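Local coordinates for transcription termination factor FttA (Pyrococcus horikoshii, PDB 3AF6), which probably terminates transcription by cutting nascent RNA at the exit channel of RNA polymerase, acting as a zinc-dependent nuclease of the metallo-beta-lactamase superfamily, at residues L323-V328 with L339-H344; A349-H354 with I362-D367. One frame throughout, in Å; residues are numbered along the deposited sequence.

Interaction 1 of 2, residues L323-V328 with L339-H344. With ZN (zinc ion), chain I.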
loop_
_atom_site.group_PDB
_atom_site.type_symbol
_atom_site.label_atom_id
_atom_site.label_comp_id
_atom_site.label_asym_id
_atom_site.label_seq_id
_atom_site.Cartn_x
_atom_site.Cartn_y
_atom_site.Cartn_z
ATOM N N LEU A 323 8.585 5.634 2.013
ATOM C CA LEU A 323 8.673 6.382 3.251
ATOM C C LEU A 323 8.007 5.535 4.320
ATOM O O LEU A 323 6.931 4.985 4.085
ATOM C CB LEU A 323 7.894 7.686 3.091
ATOM C CG LEU A 323 8.511 9.026 3.467
ATOM C CD1 LEU A 323 9.797 9.254 2.675
ATOM C CD2 LEU A 323 7.499 10.135 3.175
ATOM N N ASP A 324 8.635 5.415 5.487
ATOM C CA ASP A 324 8.034 4.652 6.581
ATOM C C ASP A 324 7.143 5.587 7.399
ATOM O O ASP A 324 7.241 6.811 7.280
ATOM C CB ASP A 324 9.114 4.074 7.486
ATOM C CG ASP A 324 9.934 3.000 6.806
ATOM O OD1 ASP A 324 9.339 2.055 6.251
ATOM O OD2 ASP A 324 11.181 3.094 6.840
ATOM N N TYR A 325 6.267 5.025 8.223
ATOM C CA TYR A 325 5.400 5.861 9.054
ATOM C C TYR A 325 6.242 6.858 9.859
ATOM O O TYR A 325 7.413 6.614 10.156
ATOM C CB TYR A 325 4.590 5.014 10.040
ATOM C CG TYR A 325 3.634 4.015 9.421
ATOM C CD1 TYR A 325 2.916 4.322 8.259
ATOM C CD2 TYR A 325 3.398 2.783 10.033
ATOM C CE1 TYR A 325 1.986 3.426 7.723
ATOM C CE2 TYR A 325 2.470 1.887 9.513
ATOM C CZ TYR A 325 1.767 2.212 8.358
ATOM O OH TYR A 325 0.849 1.319 7.838
ATOM N N GLY A 326 5.639 7.990 10.194
ATOM C CA GLY A 326 6.325 8.992 10.991
ATOM C C GLY A 326 7.479 9.759 10.384
ATOM O O GLY A 326 7.976 10.688 11.011
ATOM N N GLU A 327 7.914 9.403 9.183
ATOM C CA GLU A 327 9.030 10.119 8.571
ATOM C C GLU A 327 8.625 11.370 7.786
ATOM O O GLU A 327 8.154 11.287 6.657
ATOM C CB GLU A 327 9.833 9.174 7.676
ATOM C CG GLU A 327 10.925 8.394 8.412
ATOM C CD GLU A 327 11.517 7.249 7.578
ATOM O OE1 GLU A 327 11.796 7.455 6.372
ATOM O OE2 GLU A 327 11.712 6.147 8.140
ATOM N N VAL A 328 8.831 12.530 8.401
ATOM C CA VAL A 328 8.505 13.823 7.802
ATOM C C VAL A 328 9.456 14.192 6.664
ATOM O O VAL A 328 10.663 14.254 6.867
ATOM C CB VAL A 328 8.571 14.939 8.872
ATOM C CG1 VAL A 328 8.181 16.271 8.266
ATOM C CG2 VAL A 328 7.652 14.606 10.024
ATOM N N LEU A 339 3.438 10.075 6.708
ATOM C CA LEU A 339 2.450 9.012 6.584
ATOM C C LEU A 339 2.274 8.366 7.956
ATOM O O LEU A 339 3.236 8.233 8.720
ATOM C CB LEU A 339 2.920 7.957 5.583
ATOM C CG LEU A 339 3.149 8.392 4.138
ATOM C CD1 LEU A 339 3.644 7.180 3.338
ATOM C CD2 LEU A 339 1.860 8.953 3.547
ATOM N N HIS A 340 1.043 7.974 8.265
ATOM C CA HIS A 340 0.730 7.345 9.539
ATOM C C HIS A 340 -0.092 6.089 9.291
ATOM O O HIS A 340 -0.721 5.933 8.239
ATOM C CB HIS A 340 -0.063 8.306 10.431
ATOM C CG HIS A 340 0.732 9.477 10.918
ATOM N ND1 HIS A 340 1.814 9.343 11.763
ATOM C CD2 HIS A 340 0.611 10.803 10.671
ATOM C CE1 HIS A 340 2.324 10.535 12.015
ATOM N NE2 HIS A 340 1.613 11.439 11.364
ATOM N N ASN A 341 -0.103 5.193 10.267
ATOM C CA ASN A 341 -0.852 3.968 10.111
ATOM C C ASN A 341 -2.373 4.150 10.029
ATOM O O ASN A 341 -2.974 4.857 10.835
ATOM C CB ASN A 341 -0.509 3.010 11.243
ATOM C CG ASN A 341 -1.495 1.893 11.346
ATOM O OD1 ASN A 341 -2.347 1.884 12.233
ATOM N ND2 ASN A 341 -1.417 0.953 10.417
ATOM N N ALA A 342 -2.994 3.483 9.059
ATOM C CA ALA A 342 -4.440 3.569 8.879
ATOM C C ALA A 342 -5.124 2.278 9.323
ATOM O O ALA A 342 -6.357 2.199 9.356
ATOM C CB ALA A 342 -4.764 3.860 7.420
ATOM N N GLY A 343 -4.309 1.277 9.668
ATOM C CA GLY A 343 -4.815 -0.013 10.115
ATOM C C GLY A 343 -5.739 -0.733 9.141
ATOM O O GLY A 343 -6.515 -1.600 9.527
ATOM N N HIS A 344 -5.655 -0.385 7.863
ATOM C CA HIS A 344 -6.531 -1.007 6.877
ATOM C C HIS A 344 -5.942 -2.286 6.273
ATOM O O HIS A 344 -6.599 -3.313 6.255
ATOM C CB HIS A 344 -6.869 0.009 5.798
ATOM C CG HIS A 344 -7.785 -0.523 4.750
ATOM N ND1 HIS A 344 -9.055 -0.971 5.037
ATOM C CD2 HIS A 344 -7.603 -0.716 3.425
ATOM C CE1 HIS A 344 -9.617 -1.421 3.931
ATOM N NE2 HIS A 344 -8.757 -1.278 2.939
HETATM ZN ZN ZN I . -8.847 -0.829 0.478
HETATM O O HOH W 1 6.342 9.362 6.651
#

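Interaction 2 of 2, residues A349-H354 with I362-D367. With ZN (zinc ion), chain J.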
loop_
_atom_site.group_PDB
_atom_site.type_symbol
_atom_site.label_atom_id
_atom_site.label_comp_id
_atom_site.label_asym_id
_atom_site.label_seq_id
_atom_site.Cartn_x
_atom_site.Cartn_y
_atom_site.Cartn_z
ATOM N N ALA A 349 -1.733 3.750 4.838
ATOM C CA ALA A 349 -1.384 4.986 5.512
ATOM C C ALA A 349 -2.406 6.104 5.441
ATOM O O ALA A 349 -3.151 6.232 4.477
ATOM C CB ALA A 349 -0.050 5.506 4.972
ATOM N N ILE A 350 -2.435 6.907 6.497
ATOM C CA ILE A 350 -3.276 8.081 6.525
ATOM C C ILE A 350 -2.235 9.079 6.038
ATOM O O ILE A 350 -1.100 9.055 6.515
ATOM C CB ILE A 350 -3.705 8.447 7.956
ATOM C CG1 ILE A 350 -4.712 7.410 8.465
ATOM C CG2 ILE A 350 -4.280 9.875 7.984
ATOM C CD1 ILE A 350 -5.118 7.597 9.922
ATOM N N VAL A 351 -2.596 9.919 5.072
ATOM C CA VAL A 351 -1.655 10.896 4.538
ATOM C C VAL A 351 -1.837 12.244 5.206
ATOM O O VAL A 351 -2.938 12.782 5.232
ATOM C CB VAL A 351 -1.830 11.054 3.022
ATOM C CG1 VAL A 351 -0.976 12.199 2.512
ATOM C CG2 VAL A 351 -1.440 9.761 2.333
ATOM N N HIS A 352 -0.755 12.789 5.750
ATOM C CA HIS A 352 -0.814 14.080 6.429
ATOM C C HIS A 352 -0.002 15.122 5.678
ATOM O O HIS A 352 1.187 14.934 5.413
ATOM C CB HIS A 352 -0.301 13.952 7.872
ATOM C CG HIS A 352 -0.357 15.230 8.654
ATOM N ND1 HIS A 352 0.590 16.229 8.527
ATOM C CD2 HIS A 352 -1.272 15.691 9.540
ATOM C CE1 HIS A 352 0.256 17.250 9.296
ATOM N NE2 HIS A 352 -0.870 16.949 9.921
ATOM N N LEU A 353 -0.647 16.223 5.328
ATOM C CA LEU A 353 0.053 17.266 4.608
ATOM C C LEU A 353 0.157 18.538 5.426
ATOM O O LEU A 353 -0.844 19.142 5.824
ATOM C CB LEU A 353 -0.627 17.557 3.264
ATOM C CG LEU A 353 -0.636 16.418 2.243
ATOM C CD1 LEU A 353 -1.206 16.925 0.921
ATOM C CD2 LEU A 353 0.785 15.889 2.036
ATOM N N HIS A 354 1.400 18.907 5.692
ATOM C CA HIS A 354 1.727 20.113 6.425
ATOM C C HIS A 354 2.021 21.125 5.314
ATOM O O HIS A 354 3.070 21.051 4.673
ATOM C CB HIS A 354 2.965 19.842 7.291
ATOM C CG HIS A 354 3.557 21.066 7.908
ATOM N ND1 HIS A 354 2.841 21.910 8.726
ATOM C CD2 HIS A 354 4.798 21.596 7.814
ATOM C CE1 HIS A 354 3.616 22.908 9.110
ATOM N NE2 HIS A 354 4.808 22.741 8.573
ATOM N N ILE A 362 -3.700 19.201 6.438
ATOM C CA ILE A 362 -4.730 18.288 5.974
ATOM C C ILE A 362 -4.329 16.862 6.311
ATOM O O ILE A 362 -3.149 16.514 6.268
ATOM C CB ILE A 362 -4.902 18.370 4.432
ATOM C CG1 ILE A 362 -5.145 19.819 3.999
ATOM C CG2 ILE A 362 -6.072 17.503 3.987
ATOM C CD1 ILE A 362 -5.060 20.028 2.487
ATOM N N ALA A 363 -5.313 16.046 6.660
ATOM C CA ALA A 363 -5.075 14.638 6.940
ATOM C C ALA A 363 -6.096 13.882 6.102
ATOM O O ALA A 363 -7.312 14.069 6.265
ATOM C CB ALA A 363 -5.273 14.330 8.418
ATOM N N ILE A 364 -5.599 13.064 5.180
ATOM C CA ILE A 364 -6.446 12.281 4.305
ATOM C C ILE A 364 -6.348 10.847 4.797
ATOM O O ILE A 364 -5.284 10.218 4.818
ATOM C CB ILE A 364 -5.972 12.395 2.836
ATOM C CG1 ILE A 364 -5.859 13.869 2.453
ATOM C CG2 ILE A 364 -6.948 11.689 1.903
ATOM C CD1 ILE A 364 -4.833 14.140 1.376
ATOM N N THR A 365 -7.495 10.341 5.192
ATOM C CA THR A 365 -7.625 9.026 5.756
ATOM C C THR A 365 -7.457 7.778 4.883
ATOM O O THR A 365 -6.952 6.755 5.356
ATOM C CB THR A 365 -8.959 8.979 6.462
ATOM O OG1 THR A 365 -8.743 8.677 7.836
ATOM C CG2 THR A 365 -9.863 7.979 5.844
ATOM N N GLY A 366 -7.856 7.845 3.616
ATOM C CA GLY A 366 -7.770 6.657 2.791
ATOM C C GLY A 366 -8.745 5.698 3.461
ATOM O O GLY A 366 -9.753 6.125 4.026
ATOM N N ASP A 367 -8.485 4.402 3.411
ATOM C CA ASP A 367 -9.385 3.487 4.090
ATOM C C ASP A 367 -8.724 3.207 5.425
ATOM O O ASP A 367 -7.497 3.054 5.494
ATOM C CB ASP A 367 -9.550 2.200 3.288
ATOM C CG ASP A 367 -10.485 2.366 2.109
ATOM O OD1 ASP A 367 -10.389 1.559 1.170
ATOM O OD2 ASP A 367 -11.324 3.291 2.119
HETATM ZN ZN ZN J . -10.927 1.922 -1.274
HETATM O O HOH W 2 -5.472 3.840 3.865
#

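Interaction 1 of 2, residues L323-V328 with L339-H344
Gly-326 and Leu-339 are joined by a backbone hydrogen bond: Gly-326 N reaches Leu-339 O at 2.8 Å (N-H...O 158°). Gly-326 is the third residue of a type II turn from Asp-324 to Glu-327, where a positive phi of 69° is expected and readily met by glycine. The same oxygen also receives a CA-H...O contact from Tyr-325 CA, 3.2 Å from Leu-339 O. A water completes the polar set. It accepts from Leu-339 N at 3.0 Å and donates to Asp-324 O and to Glu-327 O inside the turn.

Tyr-325 accounts for about half of the loop's buried surface, much of it through its ring. Its CG lies anti to the carbonyl carbon (chi1 -62°), which lays the ring along the end of the strand. One face rests on the backbone of Asn-341, with Asn-341 N 3.7 Å above the ring plane and over its centre. Toward the hydroxyl end, Asn-341 CB makes a CH-pi contact 4.0 Å from the centroid. The phenol oxygen bonds to Ser-348 O, and Tyr-475 meets the ring edge-to-face.

Among the apolar side chains, Leu-339 CD1 reaches Leu-323 CB at 4.3 Å. Beyond the touching residues the second segment runs on to His-344, whose NE2 binds a zinc ion at 2.5 Å in a site that also includes His-256, His-258 and Asp-367. Both backbone groups of Leu-339 are thus satisfied by the turn, the oxygen directly and the nitrogen through water, while an aromatic face packs the strand's exit toward the metal.

Interaction 2 of 2, residues A349-H354 with I362-D367
Ile-362 pairs with Leu-353 through both of its backbone groups: Ile-362 N donates to Leu-353 O at 2.9 Å, and Leu-353 N returns a bond to Ile-362 O at 2.7 Å. That carbonyl oxygen also lies over one face of the His-352 imidazole, 3.8 Å above its plane and displaced toward the rim. With CG anti to the backbone N (chi1 -179°), the ring reaches over Ile-362 O, and its NE2 hydrogen-bonds to Arg-385 O in the loop before strand 388-392.

Ala-363 stands opposite His-352 in a non-hydrogen-bonded pair. Its CB lies 4.4 Å from His-352 CD2, and its CA leans on Val-351 O in a CA-H...O contact. At Ile-364 the pairing again becomes hydrogen-bonded, its N and O each bonding to Val-351. The bond from Ile-364 N to Val-351 O is nearly straight (N-H...O 169°). Ile-350 CG2 packs 3.3 Å from Ile-364 O. Side chains of Val-351, Leu-353, Ile-362 and Ile-364 share one face of the sheet, where Val-351 CB and Ile-364 CB are 4.4 Å apart. From this face Leu-353 and Ile-364 touch strand 213-216.

After Ile-364 the ladder gives way to loop. Thr-365 O meets Ile-350 CG1 at 3.9 Å. A water donates to Asp-367 O and, weakly, to Ala-349 O. Asp-367 OD1 then binds zinc at 2.5 Å, with Asp-260, His-261 and His-618. An antiparallel hairpin whose exit loop carries an aspartate shared by both zinc sites, the other being that of His-256, His-258 and His-344, is characteristic of the metallo-beta-lactamase fold.

In the fold
From the N terminus, the chain leaves strand 320-322, at one edge of the first sheet, and crosses to the second through loop 323-328. Interaction 1 closes the path through hairpin strands 329-332 and 335-341, setting the loop against the end of the latter strand. The chain then passes His-344 and re-enters the sheet at 349-354, and interaction 2 closes the following hairpin on 362-367. The contacts therefore stand in series, neither nested nor crossed. They meet across adjacent strands: His-340 O probably accepts a hydrogen bond from Ile-350 N. As a worked example, two successive closures are each followed by a zinc ligand, His-344 and Asp-367, of one dinuclear site.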